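Local structure of methanogen homoaconitase large subunit (Methanocaldococcus jannaschii, 4KP2) at residues 222-230 / 322-330; 118-126 / 138-147. The protein catalyses, as the large subunit of a hydro-lyase, the reversible dehydration of (R)-homocitrate to cis-homoaconitate and its hydration to homoisocitrate, with a [4Fe-4S] cluster as cofactor. One frame throughout, in Å; residues are numbered along the deposited sequence.

Overall arrangement
Along the chain contact 2 comes first: helix 119-126 meets the loop 138-147, which follows strand 133-136, closing a short loop of 11 residues. Contact 1 opens only after that, and its 91 intervening residues bring helix 222-230 against 322-330, the loop after strand 317-320 and the start of helix 328-338. The two closures are thus in series, neither enclosing the other, yet their centres lie about 10 Å apart and they touch, with a probable hydrogen bond from Arg327 NH1 to Gln121 OE1. Together they join the ends of two parallel five-stranded sheets to helix 222-230, around the predicted cluster ligand Cys323.

Contact 1 (222-230 / 322-330); sequences MDGRLTLCN and SCTNGRLSD
Arg327 reaches in from its loop against helix 222-230, and its side chain and that of Asp223 slide past each other in opposite directions, with the carboxylate and guanidinium planes 27° apart. Asp223 OD1 meets the aliphatic part of the arginine first, 3.3 Å from its CD, and forms only a long salt bridge to NE. The other carboxylate oxygen takes the hydroxyl of Ser329: OG donates to Asp223 OD2 at 3.0 Å, coming from above the carboxylate plane. Asp330 lies on the arginine's own segment and joins this charge network through a long interaction with NE, its oxygen well out of the guanidinium plane.

A bend in the arginine chain at chi3 (-70°) turns the guanidinium back toward its own loop, where NH1 donates to Cys323 O at 2.7 Å. Leu226 covers one face of the group, its CB 3.9 Å above the plane and offset toward the rim, while CD2 comes within 3.5 Å of NH1. NH1 probably also donates to Gln121 OE1, which would give this nitrogen two oxygen partners. Thr227 OG1 lies near the guanidinium plane at its edge.

Farther along the helix, Asn230 and Thr324 cross at about a right angle. The asparagine CG stands anti to the backbone N (chi1 -177°), which carries the amide to the loop. There OD1 rests 3.2 Å from Thr324 CG2, and ND2 approaches Cys323 SG to 3.1 Å. Asn405 donates a hydrogen bond to OD1, helping to set the turn of the amide beside the cysteine.

Ser322 OG accepts from the backbone N of Thr324, an ST turn at the start of the loop. Cys323, with Cys383 and Cys386 nearby, is a predicted [4Fe-4S] ligand, and the arrangement is that of a cysteine-bearing cluster loop of the aconitase family, packed against helix 222-230.

Contact 2 (118-126 / 138-147); sequences ICHQILAEN and DSHTCTHGAF
The His120 ring has a backbone carbonyl over one face: His140 O sits 2.9 Å from NE2, yet the N-H points elsewhere, and the angle is too poor for a hydrogen bond. That N-H goes to Asp138 instead, NE2 donating to OD1 at 2.7 Å with an angle of 157°. Asp138 CG lies anti to the backbone N (chi1 -171°), which carries the carboxylate to the NE2 end of the ring. The carboxylate oxygen lies in the ring plane, but its own plane is turned 81° from the ring, so the donor arrives from above the carboxylate. From the opposite face His140 N bonds the same OD1, closing an Asx turn that helps fix the aspartate. Cys119 SG lies over the centre of the His120 face opposite His140 O.

ND1 of His120 gives a weak hydrogen bond to His144 NE2, the two rings being oblique. The His144 ring crosses Leu123 at about a right angle, its CE1 3.4 Å from Leu123 CB, and it presents the same carbon edge-on to His120 O at 3.1 Å. With an alanine in place of His120, Asp138 OD1 would probably lose its ring N-H partner and a gap would open between Cys119 SG and His140 O. Phe147 CZ packs 3.6 Å from Ala124 CB.

Asp138 and His140 follow strand 133-136, and the polar end of His140 goes on to Glu234. The His120 side chain comes about 4 Å from that of Cys323, a predicted cluster ligand, so this His-carboxylate pair belongs to the buried surroundings of the aconitase-family [4Fe-4S] site.

Contact 1 (222-230 / 322-330)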
ATOM      1  N   MET A 222      11.423 -11.155 -22.804  1.00 41.87           N
ATOM      2  CA  MET A 222      10.646 -12.003 -21.905  1.00 40.41           C
ATOM      3  C   MET A 222       9.486 -11.256 -21.251  1.00 47.16           C
ATOM      4  O   MET A 222       8.502 -11.870 -20.843  1.00 44.21           O
ATOM      5  CB  MET A 222      11.542 -12.644 -20.846  1.00 39.84           C
ATOM      6  CG  MET A 222      12.431 -13.746 -21.392  1.00 50.86           C
ATOM      7  SD  MET A 222      11.496 -15.127 -22.080  1.00 47.97           S
ATOM      8  CE  MET A 222      10.644 -15.723 -20.622  1.00 47.30           C
ATOM      9  N   ASP A 223       9.602  -9.934 -21.163  1.00 50.17           N
ATOM     10  CA  ASP A 223       8.527  -9.107 -20.619  1.00 48.52           C
ATOM     11  C   ASP A 223       7.291  -9.181 -21.508  1.00 46.04           C
ATOM     12  O   ASP A 223       6.162  -9.061 -21.031  1.00 48.38           O
ATOM     13  CB  ASP A 223       8.980  -7.652 -20.468  1.00 45.16           C
ATOM     14  CG  ASP A 223      10.085  -7.488 -19.441  1.00 47.45           C
ATOM     15  OD1 ASP A 223      10.254  -8.393 -18.597  1.00 50.74           O
ATOM     16  OD2 ASP A 223      10.781  -6.451 -19.473  1.00 49.63           O
ATOM     17  N   GLY A 224       7.512  -9.379 -22.803  1.00 49.02           N
ATOM     18  CA  GLY A 224       6.421  -9.504 -23.751  1.00 56.40           C
ATOM     19  C   GLY A 224       5.865 -10.913 -23.800  1.00 49.36           C
ATOM     20  O   GLY A 224       4.655 -11.112 -23.919  1.00 50.38           O
ATOM     21  N   ARG A 225       6.754 -11.897 -23.707  1.00 47.71           N
ATOM     22  CA  ARG A 225       6.352 -13.298 -23.755  1.00 55.75           C
ATOM     23  C   ARG A 225       5.575 -13.700 -22.505  1.00 51.36           C
ATOM     24  O   ARG A 225       4.686 -14.551 -22.563  1.00 48.23           O
ATOM     25  CB  ARG A 225       7.574 -14.199 -23.938  1.00 45.11           C
ATOM     26  CG  ARG A 225       8.306 -13.968 -25.247  1.00 46.51           C
ATOM     27  CD  ARG A 225       9.480 -14.914 -25.404  1.00 50.18           C
ATOM     28  NE  ARG A 225      10.177 -14.695 -26.666  1.00 52.39           N
ATOM     29  CZ  ARG A 225      11.231 -15.397 -27.067  1.00 51.33           C
ATOM     30  NH1 ARG A 225      11.712 -16.369 -26.304  1.00 46.70           N
ATOM     31  NH2 ARG A 225      11.804 -15.128 -28.233  1.00 54.05           N
ATOM     32  N   LEU A 226       5.915 -13.081 -21.380  1.00 51.74           N
ATOM     33  CA  LEU A 226       5.194 -13.309 -20.133  1.00 47.56           C
ATOM     34  C   LEU A 226       3.756 -12.819 -20.245  1.00 53.84           C
ATOM     35  O   LEU A 226       2.836 -13.431 -19.703  1.00 52.08           O
ATOM     36  CB  LEU A 226       5.893 -12.605 -18.969  1.00 44.21           C
ATOM     37  CG  LEU A 226       6.721 -13.477 -18.023  1.00 50.62           C
ATOM     38  CD1 LEU A 226       7.798 -14.237 -18.779  1.00 47.21           C
ATOM     39  CD2 LEU A 226       7.333 -12.628 -16.920  1.00 48.92           C
ATOM     40  N   THR A 227       3.572 -11.710 -20.952  1.00 50.44           N
ATOM     41  CA  THR A 227       2.251 -11.118 -21.128  1.00 50.35           C
ATOM     42  C   THR A 227       1.355 -11.990 -22.003  1.00 52.02           C
ATOM     43  O   THR A 227       0.178 -12.188 -21.701  1.00 51.69           O
ATOM     44  CB  THR A 227       2.349  -9.712 -21.750  1.00 47.83           C
ATOM     45  OG1 THR A 227       3.155  -8.873 -20.913  1.00 46.49           O
ATOM     46  CG2 THR A 227       0.968  -9.093 -21.899  1.00 49.47           C
ATOM     47  N   LEU A 228       1.924 -12.512 -23.085  1.00 49.07           N
ATOM     48  CA  LEU A 228       1.174 -13.340 -24.025  1.00 50.84           C
ATOM     49  C   LEU A 228       0.693 -14.643 -23.394  1.00 52.27           C
ATOM     50  O   LEU A 228      -0.432 -15.079 -23.636  1.00 53.97           O
ATOM     51  CB  LEU A 228       2.014 -13.637 -25.270  1.00 51.99           C
ATOM     52  CG  LEU A 228       1.728 -12.784 -26.507  1.00 46.55           C
ATOM     53  CD1 LEU A 228       1.822 -11.301 -26.181  1.00 54.71           C
ATOM     54  CD2 LEU A 228       2.676 -13.148 -27.639  1.00 42.05           C
ATOM     55  N   CYS A 229       1.548 -15.257 -22.585  1.00 43.28           N
ATOM     56  CA  CYS A 229       1.209 -16.522 -21.942  1.00 48.72           C
ATOM     57  C   CYS A 229       0.317 -16.319 -20.723  1.00 50.55           C
ATOM     58  O   CYS A 229      -0.340 -17.252 -20.264  1.00 43.62           O
ATOM     59  CB  CYS A 229       2.477 -17.279 -21.544  1.00 52.02           C
ATOM     60  SG  CYS A 229       3.513 -17.775 -22.938  1.00 49.88           S
ATOM     61  N   ASN A 230       0.296 -15.096 -20.203  1.00 49.02           N
ATOM     62  CA  ASN A 230      -0.501 -14.782 -19.023  1.00 46.17           C
ATOM     63  C   ASN A 230      -1.994 -14.743 -19.328  1.00 42.96           C
ATOM     64  O   ASN A 230      -2.817 -15.148 -18.503  1.00 47.33           O
ATOM     65  CB  ASN A 230      -0.063 -13.446 -18.418  1.00 51.86           C
ATOM     66  CG  ASN A 230      -0.811 -13.110 -17.142  1.00 50.19           C
ATOM     67  OD1 ASN A 230      -1.927 -12.591 -17.180  1.00 50.41           O
ATOM     68  ND2 ASN A 230      -0.196 -13.403 -16.004  1.00 47.49           N
ATOM     69  N   SER A 322       0.250  -5.368 -12.574  1.00 51.89           N
ATOM     70  CA  SER A 322      -0.130  -6.728 -12.215  1.00 49.82           C
ATOM     71  C   SER A 322       0.915  -7.693 -12.757  1.00 50.11           C
ATOM     72  O   SER A 322       2.013  -7.282 -13.125  1.00 49.64           O
ATOM     73  CB  SER A 322      -1.510  -7.072 -12.773  1.00 47.24           C
ATOM     74  OG  SER A 322      -1.515  -7.023 -14.188  1.00 56.57           O
ATOM     75  N   CYS A 323       0.575  -8.977 -12.805  1.00 53.83           N
ATOM     76  CA  CYS A 323       1.476  -9.974 -13.371  1.00 50.37           C
ATOM     77  C   CYS A 323       1.645  -9.742 -14.866  1.00 51.41           C
ATOM     78  O   CYS A 323       2.679 -10.073 -15.447  1.00 51.57           O
ATOM     79  CB  CYS A 323       0.949 -11.386 -13.115  1.00 48.41           C
ATOM     80  SG  CYS A 323       1.956 -12.695 -13.847  1.00 68.88           S
ATOM     81  N   THR A 324       0.619  -9.163 -15.482  1.00 51.35           N
ATOM     82  CA  THR A 324       0.633  -8.891 -16.912  1.00 49.58           C
ATOM     83  C   THR A 324       1.552  -7.720 -17.240  1.00 49.59           C
ATOM     84  O   THR A 324       2.376  -7.801 -18.151  1.00 49.46           O
ATOM     85  CB  THR A 324      -0.778  -8.566 -17.429  1.00 45.94           C
ATOM     86  OG1 THR A 324      -1.062  -7.180 -17.204  1.00 61.15           O
ATOM     87  CG2 THR A 324      -1.814  -9.417 -16.714  1.00 46.15           C
ATOM     88  N   ASN A 325       1.406  -6.632 -16.488  1.00 53.21           N
ATOM     89  CA  ASN A 325       2.172  -5.417 -16.740  1.00 55.69           C
ATOM     90  C   ASN A 325       2.634  -4.716 -15.468  1.00 53.94           C
ATOM     91  O   ASN A 325       2.228  -3.588 -15.191  1.00 56.99           O
ATOM     92  CB  ASN A 325       1.358  -4.445 -17.597  1.00 51.91           C
ATOM     93  CG  ASN A 325       1.135  -4.955 -19.006  1.00 54.68           C
ATOM     94  OD1 ASN A 325       0.004  -5.014 -19.483  1.00 51.97           O
ATOM     95  ND2 ASN A 325       2.218  -5.329 -19.679  1.00 53.97           N
ATOM     96  N   GLY A 326       3.490  -5.383 -14.701  1.00 50.27           N
ATOM     97  CA  GLY A 326       4.001  -4.811 -13.471  1.00 44.54           C
ATOM     98  C   GLY A 326       5.515  -4.807 -13.409  1.00 46.75           C
ATOM     99  O   GLY A 326       6.104  -4.425 -12.399  1.00 46.17           O
ATOM    100  N   ARG A 327       6.148  -5.233 -14.496  1.00 43.11           N
ATOM    101  CA  ARG A 327       7.601  -5.310 -14.549  1.00 46.77           C
ATOM    102  C   ARG A 327       8.236  -3.949 -14.810  1.00 42.08           C
ATOM    103  O   ARG A 327       7.539  -2.941 -14.929  1.00 44.77           O
ATOM    104  CB  ARG A 327       8.041  -6.332 -15.600  1.00 46.19           C
ATOM    105  CG  ARG A 327       7.795  -7.772 -15.181  1.00 40.69           C
ATOM    106  CD  ARG A 327       7.822  -8.712 -16.370  1.00 39.51           C
ATOM    107  NE  ARG A 327       6.657  -8.528 -17.232  1.00 48.72           N
ATOM    108  CZ  ARG A 327       5.489  -9.134 -17.044  1.00 47.05           C
ATOM    109  NH1 ARG A 327       5.326  -9.961 -16.020  1.00 40.43           N
ATOM    110  NH2 ARG A 327       4.481  -8.912 -17.876  1.00 47.97           N
ATOM    111  N   LEU A 328       9.563  -3.931 -14.895  1.00 47.40           N
ATOM    112  CA  LEU A 328      10.321  -2.694 -15.044  1.00 46.08           C
ATOM    113  C   LEU A 328       9.951  -1.943 -16.321  1.00 45.59           C
ATOM    114  O   LEU A 328       9.733  -0.731 -16.295  1.00 51.51           O
ATOM    115  CB  LEU A 328      11.822  -2.992 -15.043  1.00 45.46           C
ATOM    116  CG  LEU A 328      12.731  -2.086 -14.210  1.00 44.38           C
ATOM    117  CD1 LEU A 328      14.187  -2.322 -14.575  1.00 39.73           C
ATOM    118  CD2 LEU A 328      12.366  -0.621 -14.381  1.00 51.57           C
ATOM    119  N   SER A 329       9.891  -2.672 -17.431  1.00 48.26           N
ATOM    120  CA  SER A 329       9.600  -2.077 -18.730  1.00 47.48           C
ATOM    121  C   SER A 329       8.230  -1.406 -18.752  1.00 49.80           C
ATOM    122  O   SER A 329       8.045  -0.377 -19.402  1.00 56.72           O
ATOM    123  CB  SER A 329       9.679  -3.138 -19.828  1.00 46.29           C
ATOM    124  OG  SER A 329       8.764  -4.193 -19.584  1.00 44.57           O
ATOM    125  N   ASP A 330       7.277  -1.990 -18.036  1.00 47.14           N
ATOM    126  CA  ASP A 330       5.927  -1.446 -17.969  1.00 47.06           C
ATOM    127  C   ASP A 330       5.903  -0.144 -17.176  1.00 51.30           C
ATOM    128  O   ASP A 330       5.210   0.807 -17.540  1.00 54.99           O
ATOM    129  CB  ASP A 330       4.968  -2.463 -17.347  1.00 48.38           C
ATOM    130  CG  ASP A 330       4.947  -3.779 -18.099  1.00 53.12           C
ATOM    131  OD1 ASP A 330       4.218  -3.876 -19.109  1.00 52.33           O
ATOM    132  OD2 ASP A 330       5.654  -4.720 -17.679  1.00 51.93           O
TER

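Contact 2 (118-126 / 138-147)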
ATOM      1  N   ILE A 118       4.654 -10.521  -6.683  1.00 36.71           N
ATOM      2  CA  ILE A 118       3.649 -11.441  -7.199  1.00 43.29           C
ATOM      3  C   ILE A 118       4.232 -12.843  -7.339  1.00 42.22           C
ATOM      4  O   ILE A 118       5.395 -13.004  -7.709  1.00 43.29           O
ATOM      5  CB  ILE A 118       3.103 -10.960  -8.559  1.00 41.44           C
ATOM      6  CG1 ILE A 118       2.628  -9.510  -8.455  1.00 45.37           C
ATOM      7  CG2 ILE A 118       1.969 -11.854  -9.040  1.00 37.37           C
ATOM      8  CD1 ILE A 118       2.098  -8.951  -9.749  1.00 48.37           C
ATOM      9  N   CYS A 119       3.418 -13.846  -7.026  1.00 34.17           N
ATOM     10  CA  CYS A 119       3.834 -15.244  -7.059  1.00 39.83           C
ATOM     11  C   CYS A 119       4.425 -15.662  -8.403  1.00 39.51           C
ATOM     12  O   CYS A 119       5.460 -16.325  -8.454  1.00 42.38           O
ATOM     13  CB  CYS A 119       2.652 -16.149  -6.713  1.00 41.96           C
ATOM     14  SG  CYS A 119       1.240 -15.986  -7.836  1.00 44.67           S
ATOM     15  N   HIS A 120       3.763 -15.274  -9.487  1.00 39.08           N
ATOM     16  CA  HIS A 120       4.222 -15.634 -10.822  1.00 38.85           C
ATOM     17  C   HIS A 120       5.492 -14.881 -11.202  1.00 43.47           C
ATOM     18  O   HIS A 120       6.353 -15.414 -11.901  1.00 53.52           O
ATOM     19  CB  HIS A 120       3.127 -15.371 -11.855  1.00 40.37           C
ATOM     20  CG  HIS A 120       1.890 -16.188 -11.642  1.00 45.70           C
ATOM     21  ND1 HIS A 120       1.929 -17.485 -11.186  1.00 47.16           N
ATOM     22  CD2 HIS A 120       0.583 -15.884 -11.816  1.00 46.10           C
ATOM     23  CE1 HIS A 120       0.695 -17.952 -11.090  1.00 47.36           C
ATOM     24  NE2 HIS A 120      -0.139 -17.001 -11.467  1.00 48.81           N
ATOM     25  N   GLN A 121       5.602 -13.640 -10.741  1.00 41.41           N
ATOM     26  CA  GLN A 121       6.777 -12.825 -11.027  1.00 40.73           C
ATOM     27  C   GLN A 121       8.003 -13.366 -10.299  1.00 44.50           C
ATOM     28  O   GLN A 121       9.090 -13.438 -10.868  1.00 41.80           O
ATOM     29  CB  GLN A 121       6.529 -11.367 -10.640  1.00 40.58           C
ATOM     30  CG  GLN A 121       7.673 -10.432 -10.997  1.00 38.64           C
ATOM     31  CD  GLN A 121       7.907 -10.334 -12.492  1.00 40.44           C
ATOM     32  OE1 GLN A 121       6.984 -10.497 -13.291  1.00 27.29           O
ATOM     33  NE2 GLN A 121       9.150 -10.069 -12.880  1.00 45.51           N
ATOM     34  N   ILE A 122       7.817 -13.743  -9.037  1.00 45.80           N
ATOM     35  CA  ILE A 122       8.884 -14.348  -8.247  1.00 47.30           C
ATOM     36  C   ILE A 122       9.320 -15.666  -8.873  1.00 52.24           C
ATOM     37  O   ILE A 122      10.513 -15.961  -8.974  1.00 52.18           O
ATOM     38  CB  ILE A 122       8.429 -14.604  -6.796  1.00 42.06           C
ATOM     39  CG1 ILE A 122       8.190 -13.281  -6.070  1.00 45.51           C
ATOM     40  CG2 ILE A 122       9.459 -15.436  -6.045  1.00 43.64           C
ATOM     41  CD1 ILE A 122       7.715 -13.448  -4.645  1.00 48.47           C
ATOM     42  N   LEU A 123       8.337 -16.449  -9.307  1.00 49.47           N
ATOM     43  CA  LEU A 123       8.589 -17.751  -9.910  1.00 50.61           C
ATOM     44  C   LEU A 123       9.391 -17.607 -11.200  1.00 52.98           C
ATOM     45  O   LEU A 123      10.216 -18.460 -11.530  1.00 52.37           O
ATOM     46  CB  LEU A 123       7.265 -18.463 -10.191  1.00 46.38           C
ATOM     47  CG  LEU A 123       7.168 -19.940  -9.815  1.00 47.81           C
ATOM     48  CD1 LEU A 123       7.505 -20.130  -8.348  1.00 50.48           C
ATOM     49  CD2 LEU A 123       5.775 -20.470 -10.114  1.00 42.57           C
ATOM     50  N   ALA A 124       9.146 -16.521 -11.923  1.00 47.46           N
ATOM     51  CA  ALA A 124       9.845 -16.254 -13.173  1.00 50.78           C
ATOM     52  C   ALA A 124      11.232 -15.677 -12.920  1.00 51.26           C
ATOM     53  O   ALA A 124      12.116 -15.762 -13.773  1.00 57.36           O
ATOM     54  CB  ALA A 124       9.031 -15.310 -14.042  1.00 45.16           C
ATOM     55  N   GLU A 125      11.418 -15.092 -11.743  1.00 53.05           N
ATOM     56  CA  GLU A 125      12.668 -14.413 -11.423  1.00 58.22           C
ATOM     57  C   GLU A 125      13.739 -15.324 -10.837  1.00 59.38           C
ATOM     58  O   GLU A 125      14.907 -14.944 -10.784  1.00 62.49           O
ATOM     59  CB  GLU A 125      12.420 -13.250 -10.460  1.00 53.54           C
ATOM     60  CG  GLU A 125      11.886 -11.993 -11.117  1.00 50.77           C
ATOM     61  CD  GLU A 125      11.689 -10.865 -10.125  1.00 54.42           C
ATOM     62  OE1 GLU A 125      12.021 -11.052  -8.935  1.00 39.46           O
ATOM     63  OE2 GLU A 125      11.202  -9.791 -10.535  1.00 53.10           O
ATOM     64  N   ASN A 126      13.354 -16.520 -10.396  1.00 55.82           N
ATOM     65  CA  ASN A 126      14.303 -17.366  -9.678  1.00 56.60           C
ATOM     66  C   ASN A 126      13.976 -18.860  -9.631  1.00 56.71           C
ATOM     67  O   ASN A 126      14.580 -19.600  -8.855  1.00 61.50           O
ATOM     68  CB  ASN A 126      14.489 -16.835  -8.251  1.00 63.01           C
ATOM     69  CG  ASN A 126      15.864 -17.137  -7.687  1.00 65.86           C
ATOM     70  OD1 ASN A 126      16.048 -18.111  -6.957  1.00 64.34           O
ATOM     71  ND2 ASN A 126      16.838 -16.301  -8.024  1.00 67.75           N
ATOM     72  N   ASP A 138      -3.132 -21.160  -8.892  1.00 46.01           N
ATOM     73  CA  ASP A 138      -3.533 -19.867  -9.421  1.00 41.14           C
ATOM     74  C   ASP A 138      -3.997 -20.043 -10.861  1.00 48.22           C
ATOM     75  O   ASP A 138      -3.419 -20.826 -11.615  1.00 44.48           O
ATOM     76  CB  ASP A 138      -2.365 -18.882  -9.359  1.00 42.17           C
ATOM     77  CG  ASP A 138      -2.777 -17.464  -9.695  1.00 45.48           C
ATOM     78  OD1 ASP A 138      -2.742 -17.102 -10.889  1.00 46.79           O
ATOM     79  OD2 ASP A 138      -3.129 -16.710  -8.762  1.00 46.20           O
ATOM     80  N   SER A 139      -5.038 -19.310 -11.242  1.00 50.06           N
ATOM     81  CA  SER A 139      -5.624 -19.448 -12.572  1.00 43.38           C
ATOM     82  C   SER A 139      -4.751 -18.847 -13.674  1.00 46.49           C
ATOM     83  O   SER A 139      -5.102 -18.912 -14.852  1.00 47.90           O
ATOM     84  CB  SER A 139      -7.024 -18.827 -12.608  1.00 44.69           C
ATOM     85  OG  SER A 139      -6.983 -17.459 -12.240  1.00 59.41           O
ATOM     86  N   HIS A 140      -3.617 -18.270 -13.289  1.00 45.41           N
ATOM     87  CA  HIS A 140      -2.701 -17.674 -14.256  1.00 43.22           C
ATOM     88  C   HIS A 140      -1.292 -18.246 -14.145  1.00 38.46           C
ATOM     89  O   HIS A 140      -0.305 -17.530 -14.317  1.00 40.35           O
ATOM     90  CB  HIS A 140      -2.666 -16.153 -14.103  1.00 43.95           C
ATOM     91  CG  HIS A 140      -3.964 -15.485 -14.432  1.00 48.05           C
ATOM     92  ND1 HIS A 140      -4.983 -15.343 -13.514  1.00 54.53           N
ATOM     93  CD2 HIS A 140      -4.414 -14.927 -15.580  1.00 49.12           C
ATOM     94  CE1 HIS A 140      -6.000 -14.722 -14.081  1.00 56.20           C
ATOM     95  NE2 HIS A 140      -5.682 -14.458 -15.336  1.00 53.66           N
ATOM     96  N   THR A 141      -1.206 -19.541 -13.863  1.00 40.71           N
ATOM     97  CA  THR A 141       0.074 -20.235 -13.823  1.00 39.86           C
ATOM     98  C   THR A 141       0.581 -20.434 -15.251  1.00 44.84           C
ATOM     99  O   THR A 141       1.760 -20.706 -15.476  1.00 40.85           O
ATOM    100  CB  THR A 141      -0.053 -21.595 -13.106  1.00 44.27           C
ATOM    101  OG1 THR A 141      -0.765 -21.418 -11.874  1.00 41.96           O
ATOM    102  CG2 THR A 141       1.318 -22.188 -12.808  1.00 39.05           C
ATOM    103  N   CYS A 142      -0.320 -20.267 -16.214  1.00 42.78           N
ATOM    104  CA  CYS A 142       0.007 -20.402 -17.631  1.00 42.06           C
ATOM    105  C   CYS A 142       1.039 -19.376 -18.100  1.00 42.83           C
ATOM    106  O   CYS A 142       1.592 -19.498 -19.193  1.00 48.30           O
ATOM    107  CB  CYS A 142      -1.262 -20.287 -18.478  1.00 40.90           C
ATOM    108  SG  CYS A 142      -2.223 -18.782 -18.177  1.00 48.23           S
ATOM    109  N   THR A 143       1.287 -18.368 -17.268  1.00 40.68           N
ATOM    110  CA  THR A 143       2.262 -17.323 -17.564  1.00 48.96           C
ATOM    111  C   THR A 143       3.655 -17.902 -17.800  1.00 48.56           C
ATOM    112  O   THR A 143       4.416 -17.400 -18.629  1.00 50.76           O
ATOM    113  CB  THR A 143       2.332 -16.299 -16.408  1.00 41.27           C
ATOM    114  OG1 THR A 143       1.020 -15.795 -16.132  1.00 48.05           O
ATOM    115  CG2 THR A 143       3.253 -15.141 -16.760  1.00 38.67           C
ATOM    116  N   HIS A 144       3.972 -18.975 -17.082  1.00 43.48           N
ATOM    117  CA  HIS A 144       5.305 -19.568 -17.117  1.00 40.95           C
ATOM    118  C   HIS A 144       5.534 -20.447 -18.342  1.00 45.26           C
ATOM    119  O   HIS A 144       6.496 -21.214 -18.395  1.00 43.35           O
ATOM    120  CB  HIS A 144       5.552 -20.369 -15.839  1.00 41.49           C
ATOM    121  CG  HIS A 144       5.198 -19.623 -14.590  1.00 45.04           C
ATOM    122  ND1 HIS A 144       5.947 -18.566 -14.119  1.00 46.79           N
ATOM    123  CD2 HIS A 144       4.173 -19.776 -13.722  1.00 46.95           C
ATOM    124  CE1 HIS A 144       5.397 -18.102 -13.011  1.00 50.33           C
ATOM    125  NE2 HIS A 144       4.320 -18.817 -12.747  1.00 50.16           N
ATOM    126  N   GLY A 145       4.648 -20.332 -19.324  1.00 41.95           N
ATOM    127  CA  GLY A 145       4.818 -21.026 -20.585  1.00 44.16           C
ATOM    128  C   GLY A 145       5.723 -20.229 -21.501  1.00 46.20           C
ATOM    129  O   GLY A 145       6.082 -20.680 -22.589  1.00 52.38           O
ATOM    130  N   ALA A 146       6.094 -19.034 -21.052  1.00 43.56           N
ATOM    131  CA  ALA A 146       6.981 -18.164 -21.811  1.00 43.68           C
ATOM    132  C   ALA A 146       8.423 -18.646 -21.714  1.00 45.43           C
ATOM    133  O   ALA A 146       9.289 -18.207 -22.471  1.00 42.72           O
ATOM    134  CB  ALA A 146       6.864 -16.734 -21.317  1.00 45.36           C
ATOM    135  N   PHE A 147       8.671 -19.550 -20.771  1.00 42.08           N
ATOM    136  CA  PHE A 147       9.991 -20.140 -20.592  1.00 43.05           C
ATOM    137  C   PHE A 147      10.128 -21.413 -21.418  1.00 46.11           C
ATOM    138  O   PHE A 147      11.204 -22.007 -21.486  1.00 42.78           O
ATOM    139  CB  PHE A 147      10.239 -20.452 -19.116  1.00 39.81           C
ATOM    140  CG  PHE A 147      10.435 -19.233 -18.264  1.00 45.15           C
ATOM    141  CD1 PHE A 147       9.349 -18.548 -17.746  1.00 45.26           C
ATOM    142  CD2 PHE A 147      11.709 -18.771 -17.980  1.00 52.52           C
ATOM    143  CE1 PHE A 147       9.530 -17.424 -16.961  1.00 53.46           C
ATOM    144  CE2 PHE A 147      11.899 -17.650 -17.197  1.00 53.37           C
ATOM    145  CZ  PHE A 147      10.807 -16.974 -16.686  1.00 57.85           C
TER